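Mandelate racemase/muconate lactonizing enzyme (Jannaschia sp., PDB 4J3Z) probably acts as an enolase-superfamily enzyme that isomerises or otherwise transforms carboxylate substrates after removing an alpha proton, though its substrate is not established. Local coordinates at residues 316-319 and 320-324; 57-61 and 62-66. All coordinates share one frame; numbering follows the deposited sequence.

Both contacts are local, each formed by neighbouring turns of chain. Contact 1 lies within helix 315-327 of the enolase-like C-terminal barrel, with its centre about 9 Å from the centre of the chain. Contact 2 lies where helix 48-62 runs into the following loop in the N-terminal domain, about 25 Å from that centre. The two centres are about 23 Å apart. Their nearest atoms stay about 13 Å from each other, so they do not touch. Contact 1 packs against strand 36-41 of the N-terminal domain, while contact 2 meets a second subunit. In this family the active site lies at the C-terminal ends of the barrel strands.

Contact 1 of 2, residues 316-319 and 320-324; sequences VEWA and ANVHL
Ala-319 O takes the N-H of His-323 at 3.0 Å, and more weakly that of Val-322. The first bond points nearly along the carbonyl axis and is close to straight, at 161°. These bonds belong to helix 315-327 of the enolase-type barrel, which follows strand 306-307 and precedes strand 334-336. Val-322 N divides its hydrogen, for its stronger bond goes to Trp-318 O at 2.9 Å. Ala-320 N bonds to Val-316 O at 3.0 Å in the same i to i+4 pattern. His-323 brings CD2 near the same Ala-319 O, which sits at the edge of its ring. The imidazole nitrogens bond elsewhere, ND1 to Trp-115 N and NE2 to Leu-365 O. The carboxylate of Glu-317 finds its partner beyond the two segments, OE2 accepting from Gly-285 N, while its backbone N meets Glu-40 OE1 of strand 36-41. That bond ties the helix to the N-terminal domain. The indole of Trp-318 swings toward the next turn, with CG anti to the backbone N (chi1 159°), and NE1 bonds to Pro-350 O. One methyl of Val-322 lies over a face of the indole in a CH-pi contact: CG2 is 3.6 Å from the centroid of the six-membered ring.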
ATOM      1  N   VAL D 316      29.818  28.791 -16.051  1.00 27.57           N
ATOM      2  CA  VAL D 316      29.942  28.761 -14.597  1.00 28.06           C
ATOM      3  C   VAL D 316      29.143  27.600 -14.000  1.00 28.57           C
ATOM      4  O   VAL D 316      29.711  26.771 -13.278  1.00 30.14           O
ATOM      5  CB  VAL D 316      29.617  30.115 -13.922  1.00 28.50           C
ATOM      6  CG1 VAL D 316      29.781  29.999 -12.417  1.00 28.44           C
ATOM      7  CG2 VAL D 316      30.546  31.208 -14.441  1.00 28.56           C
ATOM      8  N   GLU D 317      27.848  27.517 -14.310  1.00 26.82           N
ATOM      9  CA  GLU D 317      27.042  26.350 -13.917  1.00 26.12           C
ATOM     10  C   GLU D 317      27.639  25.036 -14.449  1.00 27.09           C
ATOM     11  O   GLU D 317      27.531  23.995 -13.791  1.00 27.60           O
ATOM     12  CB  GLU D 317      25.585  26.494 -14.371  1.00 25.27           C
ATOM     13  CG  GLU D 317      24.639  25.414 -13.850  1.00 24.36           C
ATOM     14  CD  GLU D 317      23.224  25.546 -14.396  1.00 24.44           C
ATOM     15  OE1 GLU D 317      23.028  25.318 -15.606  1.00 24.61           O
ATOM     16  OE2 GLU D 317      22.294  25.872 -13.614  1.00 24.11           O
ATOM     17  N   TRP D 318      28.250  25.093 -15.638  1.00 26.84           N
ATOM     18  CA  TRP D 318      28.960  23.952 -16.227  1.00 26.26           C
ATOM     19  C   TRP D 318      30.108  23.494 -15.342  1.00 27.38           C
ATOM     20  O   TRP D 318      30.188  22.315 -14.991  1.00 27.57           O
ATOM     21  CB  TRP D 318      29.466  24.291 -17.635  1.00 26.70           C
ATOM     22  CG  TRP D 318      30.615  23.419 -18.154  1.00 25.88           C
ATOM     23  CD1 TRP D 318      31.890  23.826 -18.431  1.00 25.06           C
ATOM     24  CD2 TRP D 318      30.572  22.015 -18.451  1.00 24.88           C
ATOM     25  NE1 TRP D 318      32.642  22.767 -18.879  1.00 24.74           N
ATOM     26  CE2 TRP D 318      31.857  21.644 -18.906  1.00 24.33           C
ATOM     27  CE3 TRP D 318      29.575  21.034 -18.372  1.00 25.04           C
ATOM     28  CZ2 TRP D 318      32.170  20.341 -19.286  1.00 24.22           C
ATOM     29  CZ3 TRP D 318      29.887  19.736 -18.753  1.00 25.18           C
ATOM     30  CH2 TRP D 318      31.176  19.402 -19.202  1.00 24.93           C
ATOM     31  N   ALA D 319      30.988  24.429 -14.979  1.00 28.19           N
ATOM     32  CA  ALA D 319      32.071  24.153 -14.034  1.00 26.96           C
ATOM     33  C   ALA D 319      31.519  23.501 -12.774  1.00 27.06           C
ATOM     34  O   ALA D 319      31.891  22.375 -12.460  1.00 26.85           O
ATOM     35  CB  ALA D 319      32.830  25.424 -13.697  1.00 26.65           C
ATOM     36  N   ALA D 320      30.611  24.203 -12.086  1.00 27.26           N
ATOM     37  CA  ALA D 320      29.960  23.724 -10.859  1.00 25.88           C
ATOM     38  C   ALA D 320      29.438  22.296 -10.982  1.00 26.64           C
ATOM     39  O   ALA D 320      29.634  21.493 -10.071  1.00 27.95           O
ATOM     40  CB  ALA D 320      28.837  24.672 -10.449  1.00 25.07           C
ATOM     41  N   ASN D 321      28.775  21.987 -12.103  1.00 25.96           N
ATOM     42  CA  ASN D 321      28.401  20.608 -12.452  1.00 25.12           C
ATOM     43  C   ASN D 321      29.597  19.684 -12.443  1.00 24.91           C
ATOM     44  O   ASN D 321      29.535  18.592 -11.883  1.00 25.30           O
ATOM     45  CB  ASN D 321      27.797  20.529 -13.860  1.00 25.03           C
ATOM     46  CG  ASN D 321      26.524  21.325 -14.001  1.00 25.53           C
ATOM     47  OD1 ASN D 321      25.809  21.565 -13.019  1.00 26.07           O
ATOM     48  ND2 ASN D 321      26.228  21.741 -15.229  1.00 24.86           N
ATOM     49  N   VAL D 322      30.678  20.116 -13.090  1.00 24.69           N
ATOM     50  CA  VAL D 322      31.816  19.235 -13.325  1.00 24.53           C
ATOM     51  C   VAL D 322      32.411  18.833 -11.991  1.00 24.36           C
ATOM     52  O   VAL D 322      32.671  17.656 -11.764  1.00 24.78           O
ATOM     53  CB  VAL D 322      32.859  19.867 -14.277  1.00 23.65           C
ATOM     54  CG1 VAL D 322      34.246  19.259 -14.084  1.00 23.37           C
ATOM     55  CG2 VAL D 322      32.399  19.729 -15.717  1.00 22.49           C
ATOM     56  N   HIS D 323      32.566  19.813 -11.105  1.00 23.42           N
ATOM     57  CA  HIS D 323      33.126  19.594  -9.782  1.00 22.62           C
ATOM     58  C   HIS D 323      32.253  18.712  -8.898  1.00 24.31           C
ATOM     59  O   HIS D 323      32.765  17.826  -8.215  1.00 25.51           O
ATOM     60  CB  HIS D 323      33.396  20.930  -9.100  1.00 21.44           C
ATOM     61  CG  HIS D 323      34.635  21.607  -9.586  1.00 20.25           C
ATOM     62  ND1 HIS D 323      35.869  21.391  -9.015  1.00 20.09           N
ATOM     63  CD2 HIS D 323      34.833  22.495 -10.587  1.00 19.87           C
ATOM     64  CE1 HIS D 323      36.775  22.121  -9.640  1.00 19.91           C
ATOM     65  NE2 HIS D 323      36.172  22.802 -10.597  1.00 19.68           N
ATOM     66  N   LEU D 324      30.945  18.960  -8.891  1.00 24.28           N
ATOM     67  CA  LEU D 324      30.013  18.068  -8.202  1.00 24.63           C
ATOM     68  C   LEU D 324      30.071  16.672  -8.812  1.00 25.31           C
ATOM     69  O   LEU D 324      29.957  15.668  -8.100  1.00 25.92           O
ATOM     70  CB  LEU D 324      28.588  18.622  -8.246  1.00 24.19           C
ATOM     71  CG  LEU D 324      27.403  17.711  -7.904  1.00 24.01           C
ATOM     72  CD1 LEU D 324      27.496  17.161  -6.496  1.00 23.99           C
ATOM     73  CD2 LEU D 324      26.079  18.439  -8.103  1.00 23.89           C
TER

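Contact 2 of 2, residues 57-61 and 62-66; sequences DVFTR and HMRGE
The CB of Arg-61 sits over the centre of the His-62 imidazole, 4.1 Å from the ring centroid and almost on its normal. This is a CH-pi contact between neighbours in sequence. The Arg-61 chain runs on obliquely past the ring, and the guanidinium plane stands 65° from it. A bend at chi3 (-62°) turns the guanidinium back to Asp-57, one helical turn earlier. There NE meets OD1 at 2.8 Å and NH2 meets OD2 at 3.1 Å. The grip is side-on, in the guanidinium plane, and reaches the syn side of both carboxylate oxygens. Two bonds in its own plane should fix the rotation of the guanidinium. The pair lies at a subunit interface: Arg-61 NH1 bonds to Asn-382 O and Asp-57 OD2 to Gly-47 N, both of the second subunit.

The stretch is the C-terminal end of helix 48-62, leading into a type II beta turn from Met-63 to Glu-66. Gly-65 takes the positive phi of that turn. Phe-59 O accepts two N-H groups here, from Met-63 N at 2.8 Å and from Arg-64 N at 3.0 Å. They arrive from opposite faces of the carbonyl plane. The His-62 N bond to Val-58 O is weak.

On the buried side, the side chains of Phe-59 and Met-63 cross at about a right angle, CD1 lying 4.0 Å from CB. Both pack on Leu-4 and Leu-98, between strand 4-12 and helix 89-109. The extended Arg-64 side chain leads away to a salt bridge with Asp-5. His-62 CD2 rests near Val-58 CG1. At the other edge of the ring, ND1 bonds to a water at 3.0 Å, and that water donates to Arg-61 O.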
ATOM      1  N   ASP D  57      18.458  41.169  -3.581  1.00 28.72           N
ATOM      2  CA  ASP D  57      17.669  41.033  -2.344  1.00 30.23           C
ATOM      3  C   ASP D  57      18.188  39.875  -1.483  1.00 29.40           C
ATOM      4  O   ASP D  57      18.454  40.070  -0.296  1.00 28.78           O
ATOM      5  CB  ASP D  57      16.178  40.857  -2.671  1.00 31.10           C
ATOM      6  CG  ASP D  57      15.266  41.161  -1.491  1.00 33.50           C
ATOM      7  OD1 ASP D  57      15.299  40.406  -0.492  1.00 34.76           O
ATOM      8  OD2 ASP D  57      14.493  42.149  -1.574  1.00 33.62           O
ATOM      9  N   VAL D  58      18.351  38.694  -2.097  1.00 28.02           N
ATOM     10  CA  VAL D  58      18.768  37.459  -1.402  1.00 27.65           C
ATOM     11  C   VAL D  58      20.159  37.593  -0.765  1.00 29.35           C
ATOM     12  O   VAL D  58      20.371  37.196   0.388  1.00 29.87           O
ATOM     13  CB  VAL D  58      18.709  36.223  -2.351  1.00 27.41           C
ATOM     14  CG1 VAL D  58      19.372  34.992  -1.740  1.00 26.24           C
ATOM     15  CG2 VAL D  58      17.267  35.903  -2.750  1.00 26.49           C
ATOM     16  N   PHE D  59      21.093  38.169  -1.516  1.00 29.85           N
ATOM     17  CA  PHE D  59      22.458  38.400  -1.053  1.00 29.69           C
ATOM     18  C   PHE D  59      22.494  39.361   0.137  1.00 31.39           C
ATOM     19  O   PHE D  59      23.055  39.038   1.194  1.00 33.24           O
ATOM     20  CB  PHE D  59      23.306  38.921  -2.224  1.00 30.25           C
ATOM     21  CG  PHE D  59      24.692  39.371  -1.838  1.00 30.34           C
ATOM     22  CD1 PHE D  59      25.716  38.445  -1.646  1.00 29.51           C
ATOM     23  CD2 PHE D  59      24.977  40.727  -1.684  1.00 30.10           C
ATOM     24  CE1 PHE D  59      26.992  38.859  -1.300  1.00 29.57           C
ATOM     25  CE2 PHE D  59      26.251  41.150  -1.334  1.00 30.46           C
ATOM     26  CZ  PHE D  59      27.260  40.215  -1.142  1.00 30.65           C
ATOM     27  N   THR D  60      21.883  40.531  -0.030  1.00 31.32           N
ATOM     28  CA  THR D  60      21.877  41.577   1.002  1.00 30.48           C
ATOM     29  C   THR D  60      21.187  41.110   2.292  1.00 31.30           C
ATOM     30  O   THR D  60      21.677  41.353   3.406  1.00 30.52           O
ATOM     31  CB  THR D  60      21.209  42.865   0.465  1.00 29.65           C
ATOM     32  OG1 THR D  60      21.926  43.326  -0.696  1.00 28.55           O
ATOM     33  CG2 THR D  60      21.185  43.984   1.528  1.00 29.97           C
ATOM     34  N   ARG D  61      20.069  40.409   2.130  1.00 31.58           N
ATOM     35  CA  ARG D  61      19.226  40.042   3.262  1.00 31.50           C
ATOM     36  C   ARG D  61      19.721  38.841   4.084  1.00 30.51           C
ATOM     37  O   ARG D  61      19.354  38.721   5.251  1.00 29.46           O
ATOM     38  CB  ARG D  61      17.795  39.813   2.783  1.00 32.42           C
ATOM     39  CG  ARG D  61      16.742  39.930   3.868  1.00 33.53           C
ATOM     40  CD  ARG D  61      15.357  39.656   3.310  1.00 35.42           C
ATOM     41  NE  ARG D  61      14.976  40.621   2.277  1.00 38.02           N
ATOM     42  CZ  ARG D  61      14.508  41.842   2.515  1.00 40.64           C
ATOM     43  NH1 ARG D  61      14.355  42.279   3.759  1.00 41.46           N
ATOM     44  NH2 ARG D  61      14.194  42.634   1.501  1.00 41.77           N
ATOM     45  N   HIS D  62      20.547  37.970   3.487  1.00 30.76           N
ATOM     46  CA  HIS D  62      20.995  36.737   4.159  1.00 29.63           C
ATOM     47  C   HIS D  62      22.494  36.437   4.098  1.00 29.55           C
ATOM     48  O   HIS D  62      22.970  35.556   4.819  1.00 29.04           O
ATOM     49  CB  HIS D  62      20.305  35.496   3.575  1.00 29.75           C
ATOM     50  CG  HIS D  62      18.846  35.661   3.300  1.00 30.44           C
ATOM     51  ND1 HIS D  62      17.894  35.656   4.297  1.00 31.18           N
ATOM     52  CD2 HIS D  62      18.171  35.775   2.133  1.00 30.00           C
ATOM     53  CE1 HIS D  62      16.697  35.792   3.754  1.00 30.75           C
ATOM     54  NE2 HIS D  62      16.837  35.854   2.442  1.00 29.70           N
ATOM     55  N   MET D  63      23.234  37.104   3.218  1.00 30.19           N
ATOM     56  CA  MET D  63      24.576  36.612   2.882  1.00 30.09           C
ATOM     57  C   MET D  63      25.725  37.565   3.157  1.00 30.92           C
ATOM     58  O   MET D  63      26.783  37.136   3.606  1.00 31.88           O
ATOM     59  CB  MET D  63      24.611  36.099   1.444  1.00 29.37           C
ATOM     60  CG  MET D  63      23.619  34.974   1.197  1.00 27.37           C
ATOM     61  SD  MET D  63      23.716  34.270  -0.454  1.00 25.84           S
ATOM     62  CE  MET D  63      25.359  33.537  -0.411  1.00 25.38           C
ATOM     63  N   ARG D  64      25.526  38.852   2.904  1.00 30.41           N
ATOM     64  CA  ARG D  64      26.544  39.845   3.234  1.00 30.20           C
ATOM     65  C   ARG D  64      26.954  39.741   4.710  1.00 31.57           C
ATOM     66  O   ARG D  64      26.108  39.514   5.580  1.00 32.74           O
ATOM     67  CB  ARG D  64      26.018  41.245   2.926  1.00 29.88           C
ATOM     68  CG  ARG D  64      27.108  42.286   2.871  1.00 30.91           C
ATOM     69  CD  ARG D  64      26.612  43.618   2.352  1.00 30.83           C
ATOM     70  NE  ARG D  64      27.707  44.572   2.447  1.00 32.14           N
ATOM     71  CZ  ARG D  64      27.790  45.568   3.324  1.00 31.95           C
ATOM     72  NH1 ARG D  64      26.818  45.794   4.190  1.00 30.38           N
ATOM     73  NH2 ARG D  64      28.852  46.363   3.301  1.00 34.29           N
ATOM     74  N   GLY D  65      28.244  39.912   4.986  1.00 31.82           N
ATOM     75  CA  GLY D  65      28.772  39.851   6.349  1.00 30.30           C
ATOM     76  C   GLY D  65      28.891  38.445   6.917  1.00 31.31           C
ATOM     77  O   GLY D  65      28.893  38.259   8.140  1.00 30.70           O
ATOM     78  N   GLU D  66      29.008  37.447   6.039  1.00 32.29           N
ATOM     79  CA  GLU D  66      29.020  36.057   6.484  1.00 32.34           C
ATOM     80  C   GLU D  66      30.203  35.255   5.964  1.00 33.67           C
ATOM     81  O   GLU D  66      30.566  35.338   4.787  1.00 33.95           O
ATOM     82  CB  GLU D  66      27.699  35.363   6.119  1.00 31.67           C
ATOM     83  CG  GLU D  66      27.401  34.104   6.920  1.00 32.07           C
ATOM     84  CD  GLU D  66      27.243  34.357   8.414  1.00 32.15           C
ATOM     85  OE1 GLU D  66      26.338  35.122   8.818  1.00 32.45           O
ATOM     86  OE2 GLU D  66      28.026  33.779   9.192  1.00 32.18           O
TER
HETATM   87  O   HOH W   1      18.158  36.438   7.219  1.00 27.72           O